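Homocitrate synthase (Sulfolobus acidocaldarius, PDB 6KTQ) catalyses the aldol-type condensation of 2-oxoglutarate with acetyl-CoA to homocitrate, the first step of lysine biosynthesis by the alpha-aminoadipate pathway. Local coordinates at residues Ser38-Gly43 against Val49-Asp54; Glu58-Leu63 against Gln69-Gly74; Asn255-Arg260 against Ser292-Tyr297. One frame throughout, in Å; residues are numbered along the deposited sequence.

Contact 1 (Ser38-Gly43 against Val49-Asp54). With AKG (2-oxoglutaric acid), chain D.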
ATOM      1  N   SER A  38       0.438  26.889  -6.964  1.00 24.22           N
ATOM      2  CA  SER A  38       0.877  27.499  -8.221  1.00 25.42           C
ATOM      3  C   SER A  38      -0.104  28.599  -8.709  1.00 25.09           C
ATOM      4  O   SER A  38      -0.149  28.923  -9.889  1.00 25.74           O
ATOM      5  CB  SER A  38       1.017  26.408  -9.273  1.00 24.83           C
ATOM      6  OG  SER A  38       1.805  26.836 -10.398  1.00 24.55           O
ATOM      7  N   THR A  39      -0.861  29.174  -7.799  1.00 25.19           N
ATOM      8  CA  THR A  39      -1.749  30.306  -8.114  1.00 26.10           C
ATOM      9  C   THR A  39      -0.957  31.378  -8.877  1.00 27.59           C
ATOM     10  O   THR A  39      -1.443  31.939  -9.844  1.00 28.09           O
ATOM     11  CB  THR A  39      -2.390  30.881  -6.839  1.00 23.94           C
ATOM     12  OG1 THR A  39      -3.159  29.860  -6.191  1.00 24.49           O
ATOM     13  CG2 THR A  39      -3.329  32.037  -7.143  1.00 24.30           C
ATOM     14  N   LEU A  40       0.297  31.579  -8.479  1.00 29.71           N
ATOM     15  CA  LEU A  40       1.136  32.622  -9.050  1.00 30.95           C
ATOM     16  C   LEU A  40       1.878  32.211 -10.303  1.00 32.32           C
ATOM     17  O   LEU A  40       2.513  33.047 -10.932  1.00 35.85           O
ATOM     18  CB  LEU A  40       2.137  33.078  -8.000  1.00 30.35           C
ATOM     19  CG  LEU A  40       1.780  34.176  -7.011  1.00 33.45           C
ATOM     20  CD1 LEU A  40       0.333  34.602  -6.951  1.00 34.07           C
ATOM     21  CD2 LEU A  40       2.373  33.943  -5.628  1.00 32.50           C
ATOM     22  N   ARG A  41       1.805  30.946 -10.690  1.00 29.47           N
ATOM     23  CA  ARG A  41       2.379  30.524 -11.949  1.00 27.15           C
ATOM     24  C   ARG A  41       1.254  29.953 -12.829  1.00 26.95           C
ATOM     25  O   ARG A  41       0.719  30.665 -13.703  1.00 26.47           O
ATOM     26  CB  ARG A  41       3.517  29.524 -11.701  1.00 26.78           C
ATOM     27  CG  ARG A  41       4.465  29.319 -12.871  1.00 27.00           C
ATOM     28  CD  ARG A  41       3.928  28.425 -13.964  1.00 29.23           C
ATOM     29  NE  ARG A  41       3.636  27.082 -13.469  1.00 31.12           N
ATOM     30  CZ  ARG A  41       2.926  26.167 -14.133  1.00 33.10           C
ATOM     31  NH1 ARG A  41       2.737  24.984 -13.584  1.00 33.86           N
ATOM     32  NH2 ARG A  41       2.399  26.413 -15.335  1.00 33.94           N
ATOM     33  N   GLU A  42       0.878  28.690 -12.605  1.00 25.03           N
ATOM     34  CA  GLU A  42      -0.263  28.100 -13.305  1.00 24.13           C
ATOM     35  C   GLU A  42      -1.486  29.042 -13.248  1.00 23.20           C
ATOM     36  O   GLU A  42      -2.153  29.258 -14.272  1.00 24.24           O
ATOM     37  CB  GLU A  42      -0.614  26.737 -12.714  1.00 24.08           C
ATOM     38  CG  GLU A  42      -1.820  26.036 -13.362  1.00 26.16           C
ATOM     39  CD  GLU A  42      -1.533  25.520 -14.761  1.00 28.23           C
ATOM     40  OE1 GLU A  42      -0.487  24.860 -14.944  1.00 31.66           O
ATOM     41  OE2 GLU A  42      -2.360  25.733 -15.685  1.00 27.23           O
ATOM     42  N   GLY A  43      -1.772  29.588 -12.072  1.00 21.48           N
ATOM     43  CA  GLY A  43      -2.982  30.378 -11.881  1.00 23.63           C
ATOM     44  C   GLY A  43      -3.035  31.639 -12.750  1.00 24.02           C
ATOM     45  O   GLY A  43      -4.109  32.052 -13.211  1.00 23.24           O
ATOM     46  N   VAL A  49      -6.718  36.605 -16.553  1.00 24.78           N
ATOM     47  CA  VAL A  49      -6.191  36.798 -15.211  1.00 24.18           C
ATOM     48  C   VAL A  49      -4.745  37.279 -15.292  1.00 24.53           C
ATOM     49  O   VAL A  49      -3.901  36.635 -15.908  1.00 25.36           O
ATOM     50  CB  VAL A  49      -6.234  35.494 -14.375  1.00 24.56           C
ATOM     51  CG1 VAL A  49      -5.575  35.698 -13.037  1.00 24.72           C
ATOM     52  CG2 VAL A  49      -7.668  35.056 -14.139  1.00 24.22           C
ATOM     53  N   VAL A  50      -4.479  38.420 -14.665  1.00 25.02           N
ATOM     54  CA  VAL A  50      -3.111  38.871 -14.433  1.00 25.07           C
ATOM     55  C   VAL A  50      -3.089  39.479 -13.051  1.00 23.95           C
ATOM     56  O   VAL A  50      -4.103  39.980 -12.587  1.00 24.59           O
ATOM     57  CB  VAL A  50      -2.630  39.899 -15.492  1.00 25.29           C
ATOM     58  CG1 VAL A  50      -2.331  39.206 -16.814  1.00 24.96           C
ATOM     59  CG2 VAL A  50      -3.652  41.026 -15.675  1.00 25.84           C
ATOM     60  N   PHE A  51      -1.930  39.398 -12.400  1.00 23.94           N
ATOM     61  CA  PHE A  51      -1.718  39.973 -11.110  1.00 26.03           C
ATOM     62  C   PHE A  51      -0.641  41.038 -11.204  1.00 27.36           C
ATOM     63  O   PHE A  51       0.315  40.861 -11.935  1.00 28.81           O
ATOM     64  CB  PHE A  51      -1.185  38.912 -10.151  1.00 26.52           C
ATOM     65  CG  PHE A  51      -2.113  37.752  -9.961  1.00 27.16           C
ATOM     66  CD1 PHE A  51      -3.436  37.961  -9.613  1.00 25.50           C
ATOM     67  CD2 PHE A  51      -1.658  36.460 -10.112  1.00 27.01           C
ATOM     68  CE1 PHE A  51      -4.287  36.910  -9.396  1.00 26.53           C
ATOM     69  CE2 PHE A  51      -2.510  35.396  -9.899  1.00 27.05           C
ATOM     70  CZ  PHE A  51      -3.829  35.618  -9.551  1.00 27.64           C
ATOM     71  N   THR A  52      -0.782  42.099 -10.419  1.00 29.05           N
ATOM     72  CA  THR A  52       0.305  43.067 -10.227  1.00 30.01           C
ATOM     73  C   THR A  52       1.351  42.458  -9.310  1.00 32.23           C
ATOM     74  O   THR A  52       1.102  41.450  -8.649  1.00 27.88           O
ATOM     75  CB  THR A  52      -0.201  44.348  -9.567  1.00 29.75           C
ATOM     76  OG1 THR A  52      -0.737  44.031  -8.281  1.00 28.73           O
ATOM     77  CG2 THR A  52      -1.312  44.964 -10.419  1.00 31.28           C
ATOM     78  N   THR A  53       2.530  43.068  -9.266  1.00 31.64           N
ATOM     79  CA  THR A  53       3.576  42.605  -8.357  1.00 33.63           C
ATOM     80  C   THR A  53       3.098  42.624  -6.906  1.00 31.60           C
ATOM     81  O   THR A  53       3.248  41.634  -6.179  1.00 32.74           O
ATOM     82  CB  THR A  53       4.863  43.428  -8.557  1.00 38.18           C
ATOM     83  OG1 THR A  53       5.404  43.098  -9.836  1.00 39.80           O
ATOM     84  CG2 THR A  53       5.885  43.119  -7.513  1.00 41.10           C
ATOM     85  N   ASP A  54       2.470  43.709  -6.490  1.00 30.79           N
ATOM     86  CA  ASP A  54       1.969  43.816  -5.120  1.00 31.81           C
ATOM     87  C   ASP A  54       0.939  42.726  -4.829  1.00 29.85           C
ATOM     88  O   ASP A  54       0.893  42.194  -3.734  1.00 30.39           O
ATOM     89  CB  ASP A  54       1.294  45.152  -4.859  1.00 35.61           C
ATOM     90  CG  ASP A  54       2.260  46.335  -4.883  1.00 41.21           C
ATOM     91  OD1 ASP A  54       3.439  46.156  -4.566  1.00 41.00           O
ATOM     92  OD2 ASP A  54       1.827  47.459  -5.230  1.00 49.26           O
TER
HETATM   93  C1  AKG D 402       1.732  21.330 -17.384  1.00 58.85           C
HETATM   94  O1  AKG D 402       0.522  21.063 -17.261  1.00 60.01           O
HETATM   95  O2  AKG D 402       2.436  20.683 -18.193  1.00 61.64           O
HETATM   96  C2  AKG D 402       2.307  22.422 -16.570  1.00 60.44           C
HETATM   97  O5  AKG D 402       1.675  23.473 -16.397  1.00 53.23           O
HETATM   98  C3  AKG D 402       3.665  22.224 -15.904  1.00 54.80           C
HETATM   99  C4  AKG D 402       3.390  21.590 -14.537  1.00 48.17           C
HETATM  100  C5  AKG D 402       4.574  21.452 -13.589  1.00 47.68           C
HETATM  101  O3  AKG D 402       4.524  20.485 -12.772  1.00 34.87           O
HETATM  102  O4  AKG D 402       5.547  22.267 -13.655  1.00 46.34           O
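Phe51 directs its ring at the turn of Ser38-Gly43, and Thr39 and Leu40 receive it. Thr39 O lies at the ring edge, in its plane, 3.6 Å from Phe51 CE2, while CD1 of Leu40 approaches the same CD2-CE2 side obliquely, 4.2 Å from Phe51 CD2. Two residues earlier, CG1 of Val49 rests 3.9 Å from Gly43 O. No hydrogen bond links the segments; Tyr297 of helix 287-298 packs on Phe51 and Ser298 on Val49.

The turn is held from within. Ser38 O accepts Arg41 N, closing a type I turn, and Gly43 N from the opposite face of its carbonyl plane, and Ser38 OG takes Glu42 N at 3.0 Å. From this turn Arg41 and Glu42 extend to the substrate. With CG anti to the backbone N (chi1 -163°) and bends at chi2 and chi3, Arg41 brings its guanidinium edge to the keto oxygen of 2-oxoglutarate, Arg41 NH2 to O5 at 3.2 Å and NH1 more weakly. Glu42 CB sits 3.8 Å above the guanidinium plane. Glu42 OE1, 3.0 Å from O5, salt-bridges Arg41 NH2 (3.3 Å) and binds the zinc ion with His227 and His229. Glu72 forms a salt bridge with Arg41 NE. Arg41 and the zinc-binding carboxylate meet at the ketone oxygen; with the metal so close, the carbonyl would probably be polarised for attack by the acetyl-CoA carbon.

Contact 2 (Glu58-Leu63 against Gln69-Gly74)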
ATOM      1  N   GLU A  58       1.129  39.800  -2.036  1.00 30.09           N
ATOM      2  CA  GLU A  58       0.109  39.621  -1.014  1.00 30.16           C
ATOM      3  C   GLU A  58      -0.390  38.155  -1.012  1.00 30.31           C
ATOM      4  O   GLU A  58      -0.630  37.556   0.038  1.00 27.67           O
ATOM      5  CB  GLU A  58      -1.074  40.591  -1.182  1.00 35.44           C
ATOM      6  CG  GLU A  58      -2.025  40.616   0.015  1.00 38.62           C
ATOM      7  CD  GLU A  58      -3.201  41.611  -0.103  1.00 42.92           C
ATOM      8  OE1 GLU A  58      -3.321  42.347  -1.106  1.00 42.17           O
ATOM      9  OE2 GLU A  58      -4.049  41.637   0.806  1.00 43.56           O
ATOM     10  N   ILE A  59      -0.588  37.596  -2.194  1.00 29.22           N
ATOM     11  CA  ILE A  59      -1.018  36.193  -2.283  1.00 27.33           C
ATOM     12  C   ILE A  59       0.052  35.259  -1.678  1.00 27.98           C
ATOM     13  O   ILE A  59      -0.283  34.380  -0.903  1.00 29.37           O
ATOM     14  CB  ILE A  59      -1.359  35.817  -3.722  1.00 25.55           C
ATOM     15  CG1 ILE A  59      -2.622  36.568  -4.175  1.00 24.62           C
ATOM     16  CG2 ILE A  59      -1.583  34.320  -3.849  1.00 26.78           C
ATOM     17  CD1 ILE A  59      -2.859  36.503  -5.663  1.00 26.22           C
ATOM     18  N   ALA A  60       1.325  35.473  -2.012  1.00 28.63           N
ATOM     19  CA  ALA A  60       2.405  34.636  -1.493  1.00 29.64           C
ATOM     20  C   ALA A  60       2.438  34.624   0.034  1.00 30.68           C
ATOM     21  O   ALA A  60       2.624  33.574   0.647  1.00 30.40           O
ATOM     22  CB  ALA A  60       3.761  35.062  -2.067  1.00 29.55           C
ATOM     23  N   LYS A  61       2.232  35.779   0.644  1.00 30.56           N
ATOM     24  CA  LYS A  61       2.202  35.872   2.099  1.00 32.13           C
ATOM     25  C   LYS A  61       1.046  35.079   2.668  1.00 31.12           C
ATOM     26  O   LYS A  61       1.206  34.403   3.684  1.00 28.12           O
ATOM     27  CB  LYS A  61       2.035  37.318   2.558  1.00 34.48           C
ATOM     28  CG  LYS A  61       3.245  38.202   2.345  1.00 36.74           C
ATOM     29  CD  LYS A  61       2.956  39.611   2.869  1.00 40.67           C
ATOM     30  CE  LYS A  61       4.111  40.553   2.590  1.00 44.89           C
ATOM     31  NZ  LYS A  61       3.768  41.964   2.922  1.00 50.97           N
ATOM     32  N   ALA A  62      -0.125  35.193   2.032  1.00 28.09           N
ATOM     33  CA  ALA A  62      -1.301  34.414   2.448  1.00 29.25           C
ATOM     34  C   ALA A  62      -1.048  32.899   2.335  1.00 25.65           C
ATOM     35  O   ALA A  62      -1.456  32.160   3.201  1.00 25.21           O
ATOM     36  CB  ALA A  62      -2.527  34.784   1.631  1.00 29.46           C
ATOM     37  N   LEU A  63      -0.406  32.471   1.262  1.00 25.47           N
ATOM     38  CA  LEU A  63      -0.099  31.053   1.068  1.00 26.30           C
ATOM     39  C   LEU A  63       0.886  30.610   2.139  1.00 26.80           C
ATOM     40  O   LEU A  63       0.687  29.573   2.759  1.00 29.03           O
ATOM     41  CB  LEU A  63       0.466  30.774  -0.304  1.00 26.60           C
ATOM     42  CG  LEU A  63      -0.509  31.044  -1.447  1.00 27.70           C
ATOM     43  CD1 LEU A  63       0.280  31.063  -2.742  1.00 27.95           C
ATOM     44  CD2 LEU A  63      -1.602  29.988  -1.475  1.00 27.19           C
ATOM     45  N   GLN A  69       3.559  24.286   1.726  1.00 26.26           N
ATOM     46  CA  GLN A  69       4.945  23.835   1.744  1.00 25.96           C
ATOM     47  C   GLN A  69       5.787  24.557   0.691  1.00 27.19           C
ATOM     48  O   GLN A  69       6.885  25.026   0.998  1.00 25.92           O
ATOM     49  CB  GLN A  69       5.053  22.322   1.512  1.00 25.87           C
ATOM     50  CG  GLN A  69       6.461  21.799   1.774  1.00 26.85           C
ATOM     51  CD  GLN A  69       6.613  20.301   1.643  1.00 31.18           C
ATOM     52  OE1 GLN A  69       5.655  19.530   1.800  1.00 29.27           O
ATOM     53  NE2 GLN A  69       7.845  19.869   1.372  1.00 34.38           N
ATOM     54  N   MET A  70       5.283  24.620  -0.536  1.00 26.35           N
ATOM     55  CA  MET A  70       6.000  25.236  -1.637  1.00 27.97           C
ATOM     56  C   MET A  70       5.128  26.240  -2.378  1.00 28.59           C
ATOM     57  O   MET A  70       3.954  25.976  -2.619  1.00 27.01           O
ATOM     58  CB  MET A  70       6.473  24.166  -2.626  1.00 29.41           C
ATOM     59  CG  MET A  70       7.467  23.147  -2.092  1.00 30.23           C
ATOM     60  SD  MET A  70       7.852  21.961  -3.380  1.00 33.30           S
ATOM     61  CE  MET A  70       8.733  20.724  -2.425  1.00 35.52           C
ATOM     62  N   ILE A  71       5.720  27.387  -2.720  1.00 28.22           N
ATOM     63  CA  ILE A  71       5.088  28.359  -3.586  1.00 27.46           C
ATOM     64  C   ILE A  71       5.847  28.459  -4.900  1.00 27.21           C
ATOM     65  O   ILE A  71       7.013  28.841  -4.922  1.00 30.70           O
ATOM     66  CB  ILE A  71       5.052  29.747  -2.953  1.00 29.97           C
ATOM     67  CG1 ILE A  71       4.211  29.741  -1.674  1.00 29.11           C
ATOM     68  CG2 ILE A  71       4.516  30.768  -3.963  1.00 28.37           C
ATOM     69  CD1 ILE A  71       4.442  30.964  -0.803  1.00 30.17           C
ATOM     70  N   GLU A  72       5.181  28.103  -5.993  1.00 25.51           N
ATOM     71  CA  GLU A  72       5.669  28.372  -7.344  1.00 27.89           C
ATOM     72  C   GLU A  72       5.288  29.842  -7.695  1.00 29.24           C
ATOM     73  O   GLU A  72       4.125  30.182  -7.999  1.00 29.68           O
ATOM     74  CB  GLU A  72       5.083  27.349  -8.317  1.00 31.51           C
ATOM     75  CG  GLU A  72       6.019  26.937  -9.422  1.00 35.14           C
ATOM     76  CD  GLU A  72       5.542  25.710 -10.160  1.00 38.66           C
ATOM     77  OE1 GLU A  72       4.620  25.827 -11.004  1.00 43.75           O
ATOM     78  OE2 GLU A  72       6.093  24.629  -9.914  1.00 34.85           O
ATOM     79  N   ALA A  73       6.279  30.709  -7.619  1.00 28.57           N
ATOM     80  CA  ALA A  73       6.076  32.156  -7.658  1.00 28.22           C
ATOM     81  C   ALA A  73       6.021  32.746  -9.075  1.00 28.46           C
ATOM     82  O   ALA A  73       5.671  33.931  -9.254  1.00 28.94           O
ATOM     83  CB  ALA A  73       7.191  32.830  -6.865  1.00 28.41           C
ATOM     84  N   GLY A  74       6.402  31.941 -10.065  1.00 27.59           N
ATOM     85  CA  GLY A  74       6.314  32.326 -11.459  1.00 27.54           C
ATOM     86  C   GLY A  74       7.487  31.858 -12.275  1.00 28.99           C
ATOM     87  O   GLY A  74       8.422  31.219 -11.764  1.00 33.23           O
TER
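Ile71 reaches from strand 70-74 to helix 53-66, and Ala60 and Leu63 meet it there. Entering the strand, Gln69 pairs through its backbone with Glu101, and Met70 pairs with Ile35 and Asp37 of the strand on the other side. At Ile71 the chain turns its side chain to the helix. CG1 lies beside the backbone N, anti to the carbonyl carbon (chi1 -63°), and the nearly extended chi2 of 164° carries CD1 outward into the step between Ala60 and Leu63, about one helical turn apart. That methyl does most of the touching: Ile71 CD1 lies 3.5 Å from Ala60 O, 4.3 Å from Ala60 CB and 4.0 Å from Leu63 CB. Ile71 CG1 follows, 4.1 Å from Leu63 CB. Leu63 therefore meets the isoleucine with the root of its side chain, and the side chain also packs on Leu254.

The pair belongs to a right-handed beta-alpha-beta crossover, strand 31-37, helix 53-66, strand 70-74, in the TIM barrel of this family; Ile71 lies in the layer between the barrel wall and the outer helix. On that layer Ala60 also meets Ile89 of helix 80-94.

One residue on, Glu72 belongs to the barrel interior, where its OE2 forms a salt bridge with NH2 of Arg165, a residue of the 2-oxoglutarate pocket. Ala73 packs against Ile86 and Ile89 of helix 80-94, and its carbonyl accepts Arg56 NE from helix 53-66.

Contact 3 (Asn255-Arg260 against Ser292-Tyr297)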
ATOM      1  N   ASN A 255      -9.044  28.216  -6.070  1.00 23.89           N
ATOM      2  CA  ASN A 255     -10.241  28.424  -6.879  1.00 23.35           C
ATOM      3  C   ASN A 255     -10.242  27.700  -8.206  1.00 23.31           C
ATOM      4  O   ASN A 255     -11.045  28.009  -9.077  1.00 22.53           O
ATOM      5  CB  ASN A 255     -10.472  29.929  -7.122  1.00 24.46           C
ATOM      6  CG  ASN A 255     -10.543  30.741  -5.828  1.00 24.43           C
ATOM      7  OD1 ASN A 255     -10.686  30.197  -4.726  1.00 24.75           O
ATOM      8  ND2 ASN A 255     -10.433  32.056  -5.959  1.00 28.28           N
ATOM      9  N   GLY A 256      -9.335  26.758  -8.400  1.00 23.68           N
ATOM     10  CA  GLY A 256      -9.300  26.041  -9.679  1.00 23.23           C
ATOM     11  C   GLY A 256      -8.827  26.917 -10.828  1.00 23.68           C
ATOM     12  O   GLY A 256      -9.234  26.732 -11.983  1.00 23.02           O
ATOM     13  N   LEU A 257      -8.013  27.916 -10.519  1.00 21.86           N
ATOM     14  CA  LEU A 257      -7.358  28.682 -11.586  1.00 23.01           C
ATOM     15  C   LEU A 257      -6.372  27.804 -12.402  1.00 22.63           C
ATOM     16  O   LEU A 257      -5.855  26.764 -11.924  1.00 22.91           O
ATOM     17  CB  LEU A 257      -6.656  29.903 -11.002  1.00 23.26           C
ATOM     18  CG  LEU A 257      -7.585  30.994 -10.434  1.00 24.46           C
ATOM     19  CD1 LEU A 257      -6.773  32.018  -9.651  1.00 25.80           C
ATOM     20  CD2 LEU A 257      -8.378  31.699 -11.537  1.00 25.75           C
ATOM     21  N   GLY A 258      -6.097  28.262 -13.633  1.00 22.34           N
ATOM     22  CA  GLY A 258      -5.060  27.729 -14.498  1.00 21.74           C
ATOM     23  C   GLY A 258      -5.435  27.789 -15.956  1.00 23.05           C
ATOM     24  O   GLY A 258      -6.530  28.244 -16.301  1.00 24.16           O
ATOM     25  N   GLU A 259      -4.552  27.322 -16.826  1.00 23.94           N
ATOM     26  CA  GLU A 259      -4.898  27.170 -18.232  1.00 25.74           C
ATOM     27  C   GLU A 259      -6.197  26.425 -18.371  1.00 25.48           C
ATOM     28  O   GLU A 259      -6.439  25.463 -17.641  1.00 25.11           O
ATOM     29  CB  GLU A 259      -3.837  26.398 -19.004  1.00 27.65           C
ATOM     30  CG  GLU A 259      -2.601  27.177 -19.292  1.00 29.28           C
ATOM     31  CD  GLU A 259      -2.582  28.011 -20.572  1.00 29.06           C
ATOM     32  OE1 GLU A 259      -3.433  27.902 -21.508  1.00 28.76           O
ATOM     33  OE2 GLU A 259      -1.624  28.789 -20.629  1.00 31.65           O
ATOM     34  N   ARG A 260      -7.019  26.895 -19.301  1.00 24.26           N
ATOM     35  CA  ARG A 260      -8.250  26.273 -19.710  1.00 24.20           C
ATOM     36  C   ARG A 260      -9.228  26.136 -18.532  1.00 25.11           C
ATOM     37  O   ARG A 260      -9.829  27.127 -18.140  1.00 25.87           O
ATOM     38  CB  ARG A 260      -7.989  24.933 -20.443  1.00 25.15           C
ATOM     39  CG  ARG A 260      -7.093  25.016 -21.672  1.00 26.02           C
ATOM     40  CD  ARG A 260      -6.936  23.665 -22.415  1.00 28.02           C
ATOM     41  NE  ARG A 260      -6.650  22.553 -21.502  1.00 28.48           N
ATOM     42  CZ  ARG A 260      -5.474  22.335 -20.890  1.00 29.34           C
ATOM     43  NH1 ARG A 260      -4.417  23.100 -21.136  1.00 28.42           N
ATOM     44  NH2 ARG A 260      -5.352  21.329 -20.025  1.00 26.50           N
ATOM     45  N   SER A 292     -11.123  34.127  -1.245  1.00 27.06           N
ATOM     46  CA  SER A 292     -11.746  35.443  -1.480  1.00 27.36           C
ATOM     47  C   SER A 292     -10.719  36.479  -1.983  1.00 26.48           C
ATOM     48  O   SER A 292     -10.979  37.242  -2.929  1.00 26.89           O
ATOM     49  CB  SER A 292     -12.468  35.867  -0.208  1.00 28.81           C
ATOM     50  OG  SER A 292     -12.868  37.214  -0.321  1.00 39.03           O
ATOM     51  N   LEU A 293      -9.526  36.449  -1.407  1.00 27.04           N
ATOM     52  CA  LEU A 293      -8.389  37.263  -1.887  1.00 27.62           C
ATOM     53  C   LEU A 293      -8.026  37.005  -3.337  1.00 26.18           C
ATOM     54  O   LEU A 293      -7.818  37.932  -4.115  1.00 27.88           O
ATOM     55  CB  LEU A 293      -7.165  37.032  -1.012  1.00 28.15           C
ATOM     56  CG  LEU A 293      -5.930  37.876  -1.319  1.00 29.45           C
ATOM     57  CD1 LEU A 293      -6.210  39.334  -0.996  1.00 30.55           C
ATOM     58  CD2 LEU A 293      -4.766  37.359  -0.509  1.00 31.43           C
ATOM     59  N   VAL A 294      -7.945  35.745  -3.720  1.00 26.00           N
ATOM     60  CA  VAL A 294      -7.570  35.417  -5.075  1.00 26.32           C
ATOM     61  C   VAL A 294      -8.708  35.777  -6.016  1.00 25.96           C
ATOM     62  O   VAL A 294      -8.499  36.192  -7.149  1.00 26.86           O
ATOM     63  CB  VAL A 294      -7.151  33.943  -5.192  1.00 26.79           C
ATOM     64  CG1 VAL A 294      -7.028  33.532  -6.655  1.00 26.49           C
ATOM     65  CG2 VAL A 294      -5.823  33.731  -4.442  1.00 26.12           C
ATOM     66  N   GLU A 295      -9.922  35.606  -5.539  1.00 26.59           N
ATOM     67  CA  GLU A 295     -11.070  35.954  -6.333  1.00 29.11           C
ATOM     68  C   GLU A 295     -11.047  37.464  -6.633  1.00 29.00           C
ATOM     69  O   GLU A 295     -11.213  37.897  -7.782  1.00 27.00           O
ATOM     70  CB  GLU A 295     -12.298  35.515  -5.554  1.00 33.75           C
ATOM     71  CG  GLU A 295     -13.625  35.950  -6.056  1.00 39.46           C
ATOM     72  CD  GLU A 295     -14.720  35.295  -5.229  1.00 44.29           C
ATOM     73  OE1 GLU A 295     -14.688  35.433  -3.991  1.00 44.39           O
ATOM     74  OE2 GLU A 295     -15.580  34.623  -5.814  1.00 46.28           O
ATOM     75  N   LYS A 296     -10.763  38.255  -5.614  1.00 29.35           N
ATOM     76  CA  LYS A 296     -10.631  39.692  -5.803  1.00 30.91           C
ATOM     77  C   LYS A 296      -9.564  40.064  -6.843  1.00 30.44           C
ATOM     78  O   LYS A 296      -9.850  40.865  -7.722  1.00 28.23           O
ATOM     79  CB  LYS A 296     -10.327  40.351  -4.459  1.00 34.28           C
ATOM     80  CG  LYS A 296     -10.242  41.877  -4.481  1.00 39.14           C
ATOM     81  CD  LYS A 296      -9.228  42.390  -3.457  1.00 43.44           C
ATOM     82  CE  LYS A 296      -9.851  42.897  -2.182  1.00 50.08           C
ATOM     83  NZ  LYS A 296     -10.024  44.381  -2.246  1.00 52.86           N
ATOM     84  N   TYR A 297      -8.350  39.508  -6.771  1.00 25.15           N
ATOM     85  CA  TYR A 297      -7.293  39.918  -7.692  1.00 29.37           C
ATOM     86  C   TYR A 297      -7.384  39.279  -9.077  1.00 29.93           C
ATOM     87  O   TYR A 297      -6.964  39.887 -10.072  1.00 27.10           O
ATOM     88  CB  TYR A 297      -5.914  39.683  -7.078  1.00 28.24           C
ATOM     89  CG  TYR A 297      -5.653  40.500  -5.831  1.00 31.11           C
ATOM     90  CD1 TYR A 297      -6.279  41.742  -5.630  1.00 33.65           C
ATOM     91  CD2 TYR A 297      -4.750  40.066  -4.862  1.00 33.09           C
ATOM     92  CE1 TYR A 297      -6.011  42.516  -4.506  1.00 35.16           C
ATOM     93  CE2 TYR A 297      -4.500  40.836  -3.719  1.00 35.21           C
ATOM     94  CZ  TYR A 297      -5.131  42.062  -3.562  1.00 34.48           C
ATOM     95  OH  TYR A 297      -4.905  42.836  -2.443  1.00 40.05           O
TER
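Val294 faces the loop from helix 287-298, and Leu257 and Asn255 come out to meet it. Leu257 and Val294 both point across the gap, run past one another in opposing senses and touch by one methyl each: Leu257 CD1 lies 3.4 Å from Val294 CG1, tighter than usual van der Waals contact between carbons. Two torsions produce the meeting. Val294 has CG1 anti to its own backbone N (chi1 169°), and Leu257 has CG beside its backbone N, anti to the carbonyl carbon (chi1 -68°).

Asn255 likewise runs past the valine in the opposing sense, with its amide end reaching the helix backbone. Asn255 ND2 is 3.8 Å from Val294 CG1 and 3.9 Å from Val294 CB, and this same Asn255 ND2 passes on to lie 4.0 Å from Glu295 CB. The backbone N of Glu295 is 3.6 Å from Asn255 ND2, a contact without a hydrogen bond, since both are donors. The amide's hydrogen bonds lie elsewhere: ND2 donates to Ala291 O on the preceding turn of the helix, while OD1 accepts from Gln267 of helix 266-277. One side chain thus bridges two helices. Of the Glu295 side chain only CB comes near; its extended chain takes OE2 to the backbone N of Leu302.

The loop carrying these residues leaves strand 249-252 of the barrel. Beyond Leu257 it turns to the active site, where Glu259 N donates to Glu42 OE2 and Arg260 salt-bridges Asp231. Helix 287-298 lies against it on one side and, through Leu293 and Tyr297, packs on helix 53-66, while the loop itself leads into helix 266-277.

Overall arrangement
The three contacts follow in series along the chain, all within the HMGL-like barrel. Contacts 1 and 2 have centres about 10 Å apart and share helix 53-66; contact 1 includes its first residues and contact 2 ties its middle to strand 70-74. Contact 3 uses the loop after strand 249-252, which pairs with strand 31-37, so the closing and opening strands of the barrel lie side by side; its centre is about 9 Å from that of contact 1 and 13 Å from that of contact 2. Helix 287-298 of contact 3 packs on both. The outer layer therefore backs the turn holding Arg41 and Glu42, while Glu72 and the backbone N of Glu259 support these two ligand-binding residues.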